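Long-range contact in D-threo-3-hydroxyaspartate dehydratase (PDB 3WQC), which catalyses the pyridoxal-phosphate-dependent breakdown of D-threo-3-hydroxyaspartate to oxaloacetate and ammonium, and also acts on D-serine: residues R29-M37 against R244-D252. Residues are numbered along the deposited sequence; the frame is centred on the assembly and turned at random.
Sequences RMQRNIARM and RAGVYVFFD. With PLP (pyridoxal-5'-phosphate), chain J.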
loop_
_atom_site.group_PDB
_atom_site.type_symbol
_atom_site.label_atom_id
_atom_site.label_comp_id
_atom_site.label_asym_id
_atom_site.label_seq_id
_atom_site.Cartn_x
_atom_site.Cartn_y
_atom_site.Cartn_z
ATOM N N ARG B 29 -1.182 9.768 -22.641
ATOM C CA ARG B 29 -2.245 10.283 -21.733
ATOM C C ARG B 29 -1.630 11.151 -20.661
ATOM O O ARG B 29 -2.210 12.208 -20.322
ATOM C CB ARG B 29 -2.966 9.146 -21.029
ATOM C CG ARG B 29 -3.855 8.380 -22.008
ATOM C CD ARG B 29 -4.611 7.268 -21.278
ATOM N NE ARG B 29 -5.516 6.541 -22.202
ATOM C CZ ARG B 29 -6.474 5.710 -21.759
ATOM N NH1 ARG B 29 -6.735 5.530 -20.426
ATOM N NH2 ARG B 29 -7.249 5.115 -22.646
ATOM N N MET B 30 -0.467 10.747 -20.125
ATOM C CA MET B 30 0.212 11.563 -19.051
ATOM C C MET B 30 0.556 12.962 -19.644
ATOM O O MET B 30 0.266 14.020 -18.979
ATOM C CB MET B 30 1.506 10.940 -18.568
ATOM C CG MET B 30 2.176 11.711 -17.438
ATOM S SD MET B 30 3.858 11.174 -17.128
ATOM C CE MET B 30 4.812 11.862 -18.536
ATOM N N GLN B 31 1.076 13.037 -20.861
ATOM C CA GLN B 31 1.394 14.362 -21.444
ATOM C C GLN B 31 0.166 15.209 -21.675
ATOM O O GLN B 31 0.224 16.435 -21.442
ATOM C CB GLN B 31 2.108 14.159 -22.765
ATOM C CG GLN B 31 3.542 13.898 -22.430
ATOM C CD GLN B 31 4.309 15.102 -21.752
ATOM O OE1 GLN B 31 5.286 14.854 -21.200
ATOM N NE2 GLN B 31 3.863 16.357 -21.896
ATOM N N ARG B 32 -0.978 14.614 -22.054
ATOM C CA ARG B 32 -2.266 15.381 -22.234
ATOM C C ARG B 32 -2.654 15.919 -20.869
ATOM O O ARG B 32 -3.133 17.041 -20.757
ATOM C CB ARG B 32 -3.469 14.559 -22.773
ATOM C CG ARG B 32 -3.443 14.368 -24.310
ATOM C CD ARG B 32 -4.328 13.224 -24.782
ATOM N NE ARG B 32 -3.378 12.505 -25.637
ATOM C CZ ARG B 32 -3.252 11.181 -25.756
ATOM N NH1 ARG B 32 -4.087 10.355 -25.115
ATOM N NH2 ARG B 32 -2.259 10.689 -26.497
ATOM N N ASN B 33 -2.534 15.118 -19.803
ATOM C CA ASN B 33 -2.942 15.613 -18.444
ATOM C C ASN B 33 -2.041 16.766 -18.002
ATOM O O ASN B 33 -2.547 17.738 -17.430
ATOM C CB ASN B 33 -2.795 14.422 -17.460
ATOM C CG ASN B 33 -3.820 13.320 -17.696
ATOM O OD1 ASN B 33 -4.859 13.521 -18.370
ATOM N ND2 ASN B 33 -3.540 12.111 -17.138
ATOM N N ILE B 34 -0.746 16.641 -18.264
ATOM C CA ILE B 34 0.256 17.659 -17.893
ATOM C C ILE B 34 -0.134 18.960 -18.599
ATOM O O ILE B 34 -0.175 20.054 -17.993
ATOM C CB ILE B 34 1.714 17.190 -18.193
ATOM C CG1 ILE B 34 2.054 16.132 -17.150
ATOM C CG2 ILE B 34 2.691 18.351 -18.257
ATOM C CD1 ILE B 34 3.408 15.477 -17.368
ATOM N N ALA B 35 -0.376 18.865 -19.897
ATOM C CA ALA B 35 -0.690 20.090 -20.720
ATOM C C ALA B 35 -1.971 20.701 -20.261
ATOM O O ALA B 35 -2.094 21.944 -20.176
ATOM C CB ALA B 35 -0.847 19.697 -22.155
ATOM N N ARG B 36 -2.989 19.870 -19.989
ATOM C CA ARG B 36 -4.291 20.404 -19.610
ATOM C C ARG B 36 -4.170 21.285 -18.321
ATOM O O ARG B 36 -4.749 22.396 -18.221
ATOM C CB ARG B 36 -5.353 19.318 -19.395
ATOM C CG ARG B 36 -6.714 19.806 -18.791
ATOM C CD ARG B 36 -7.638 18.647 -18.560
ATOM N NE ARG B 36 -8.875 19.063 -17.912
ATOM C CZ ARG B 36 -9.673 18.276 -17.158
ATOM N NH1 ARG B 36 -9.419 16.976 -17.055
ATOM N NH2 ARG B 36 -10.769 18.766 -16.555
ATOM N N MET B 37 -3.486 20.761 -17.320
ATOM C CA MET B 37 -3.367 21.505 -16.066
ATOM C C MET B 37 -2.545 22.732 -16.262
ATOM O O MET B 37 -2.954 23.805 -15.755
ATOM C CB MET B 37 -2.755 20.582 -14.969
ATOM C CG MET B 37 -2.691 21.255 -13.574
ATOM S SD MET B 37 -4.324 21.640 -12.854
ATOM C CE MET B 37 -4.913 19.988 -12.341
ATOM N N ARG B 244 -1.387 24.195 -6.300
ATOM C CA ARG B 244 -0.735 22.893 -6.125
ATOM C C ARG B 244 -1.761 21.809 -6.539
ATOM O O ARG B 244 -2.907 21.781 -6.056
ATOM C CB ARG B 244 -0.410 22.684 -4.603
ATOM C CG ARG B 244 0.466 23.863 -4.105
ATOM C CD ARG B 244 0.951 23.604 -2.644
ATOM N NE ARG B 244 -0.137 23.009 -1.836
ATOM C CZ ARG B 244 -1.266 23.642 -1.458
ATOM N NH1 ARG B 244 -1.350 24.987 -1.554
ATOM N NH2 ARG B 244 -2.297 22.958 -0.956
ATOM N N ALA B 245 -1.313 20.893 -7.371
ATOM C CA ALA B 245 -2.192 19.741 -7.752
ATOM C C ALA B 245 -1.219 18.621 -8.096
ATOM O O ALA B 245 -0.080 18.874 -8.529
ATOM C CB ALA B 245 -2.994 20.061 -9.030
ATOM N N GLY B 246 -1.638 17.409 -7.777
ATOM C CA GLY B 246 -0.710 16.248 -7.990
ATOM C C GLY B 246 -1.372 15.104 -8.739
ATOM O O GLY B 246 -0.736 14.572 -9.670
ATOM N N VAL B 247 -2.544 14.626 -8.314
ATOM C CA VAL B 247 -3.055 13.335 -8.858
ATOM C C VAL B 247 -3.386 13.528 -10.325
ATOM O O VAL B 247 -3.390 12.525 -11.063
ATOM C CB VAL B 247 -4.253 12.786 -8.070
ATOM C CG1 VAL B 247 -5.537 13.654 -8.244
ATOM C CG2 VAL B 247 -4.461 11.306 -8.408
ATOM N N TYR B 248 -3.678 14.749 -10.769
ATOM C CA TYR B 248 -4.031 15.001 -12.185
ATOM C C TYR B 248 -3.012 14.419 -13.163
ATOM O O TYR B 248 -3.361 14.213 -14.339
ATOM C CB TYR B 248 -4.168 16.541 -12.423
ATOM C CG TYR B 248 -2.797 17.160 -12.613
ATOM C CD1 TYR B 248 -1.978 17.536 -11.528
ATOM C CD2 TYR B 248 -2.262 17.375 -13.921
ATOM C CE1 TYR B 248 -0.699 18.037 -11.705
ATOM C CE2 TYR B 248 -0.985 17.832 -14.092
ATOM C CZ TYR B 248 -0.217 18.234 -13.027
ATOM O OH TYR B 248 1.047 18.738 -13.203
ATOM N N VAL B 249 -1.752 14.280 -12.801
ATOM C CA VAL B 249 -0.751 13.840 -13.733
ATOM C C VAL B 249 -1.169 12.495 -14.341
ATOM O O VAL B 249 -0.934 12.257 -15.586
ATOM C CB VAL B 249 0.690 13.845 -13.104
ATOM C CG1 VAL B 249 0.875 12.763 -12.002
ATOM C CG2 VAL B 249 1.790 13.673 -14.175
ATOM N N PHE B 250 -1.777 11.640 -13.498
ATOM C CA PHE B 250 -2.309 10.361 -13.996
ATOM C C PHE B 250 -3.805 10.262 -14.042
ATOM O O PHE B 250 -4.365 9.478 -14.853
ATOM C CB PHE B 250 -1.777 9.166 -13.127
ATOM C CG PHE B 250 -0.255 9.106 -13.060
ATOM C CD1 PHE B 250 0.581 9.414 -14.194
ATOM C CD2 PHE B 250 0.349 8.658 -11.882
ATOM C CE1 PHE B 250 1.993 9.299 -14.111
ATOM C CE2 PHE B 250 1.746 8.515 -11.822
ATOM C CZ PHE B 250 2.563 8.861 -12.905
ATOM N N PHE B 251 -4.514 10.940 -13.127
ATOM C CA PHE B 251 -5.899 10.694 -12.830
ATOM C C PHE B 251 -6.156 9.252 -12.349
ATOM O O PHE B 251 -5.194 8.459 -12.254
ATOM C CB PHE B 251 -6.888 11.097 -14.000
ATOM C CG PHE B 251 -6.950 12.590 -14.219
ATOM C CD1 PHE B 251 -7.469 13.414 -13.196
ATOM C CD2 PHE B 251 -6.560 13.155 -15.435
ATOM C CE1 PHE B 251 -7.654 14.800 -13.421
ATOM C CE2 PHE B 251 -6.708 14.554 -15.651
ATOM C CZ PHE B 251 -7.269 15.344 -14.638
ATOM N N ASP B 252 -7.404 8.966 -12.010
ATOM C CA ASP B 252 -7.813 7.691 -11.460
ATOM C C ASP B 252 -9.301 7.621 -11.415
ATOM O O ASP B 252 -9.990 8.574 -11.905
ATOM C CB ASP B 252 -7.123 7.416 -10.096
ATOM C CG ASP B 252 -7.483 8.468 -9.034
ATOM O OD1 ASP B 252 -8.615 9.026 -9.146
ATOM O OD2 ASP B 252 -6.669 8.734 -8.119
HETATM N N1 PLP J . -1.638 20.150 -1.437
HETATM C C2 PLP J . -1.459 19.366 -0.354
HETATM C C2A PLP J . -1.088 19.968 0.982
HETATM C C3 PLP J . -1.613 17.938 -0.498
HETATM O O3 PLP J . -1.412 17.169 0.561
HETATM C C4 PLP J . -1.978 17.424 -1.792
HETATM C C4A PLP J . -2.092 16.012 -1.953
HETATM C C5 PLP J . -2.144 18.333 -2.880
HETATM C C6 PLP J . -2.034 19.709 -2.634
HETATM C C5A PLP J . -2.531 17.844 -4.254
HETATM O O4P PLP J . -3.936 17.315 -4.200
HETATM P P PLP J . -4.407 16.390 -5.420
HETATM O O1P PLP J . -3.994 17.158 -6.620
HETATM O O2P PLP J . -5.885 16.341 -5.249
HETATM O O3P PLP J . -3.702 15.097 -5.362
HETATM O O HOH W 1 1.227 19.984 -15.478
#
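Tyr248 lays one face of its ring against Met37 of helix 27-44. CG of Met37 stands 3.8 Å from the centroid of the Tyr248 ring, almost on its normal, a CH-pi contact. Bends at chi2 and chi3 curl the thioether back over the same ring, with SD in a more distant Met-aromatic contact, and set CE against Tyr248 CB and CG, and 3.8 Å from Ala245 CB; a flexible, unbranched methionine suits this curved path. At the phenol end, a water 2.6 Å from Tyr248 OH donates to Ile34 O, giving the buried hydroxyl a polar partner.

Both segments belong to the alanine racemase-type TIM-barrel domain, and residues 244-252 follow its strand 242-243. There the backbone N of Gly246 donates to phosphate oxygen O1P of the cofactor (2.6 Å) and Val247 N to O3P, while Arg244 reaches the pyridine N1; the phosphate sits at the start of the 3-10 turn 247-249, whose Tyr248 and Val249 touch helix 27-44.

Asn33, buried and pointing at the loop, suits its place because its amide NH2 can serve two backbone carbonyls. ND2 donates a nearly straight bond (3.0 Å, 165°) to Val249 O, and also bonds Asp265 O. Val249 O lies in the plane of the Asn33 amide, whereas ND2 stands well above the carbonyl plane of Val249. OD1 meets the edge of the Phe251 ring, 3.4 Å from CD2, with amide and ring planes 84° apart. With a leucine here the shared donor is gone, and the buried carbonyls of Val249 and Asp265 would probably be left without this mate. Beside it, the beta-branched Val249 offers CG2 to Met30 CG (3.8 Å) and Ile34 CG1, lying alongside both chains.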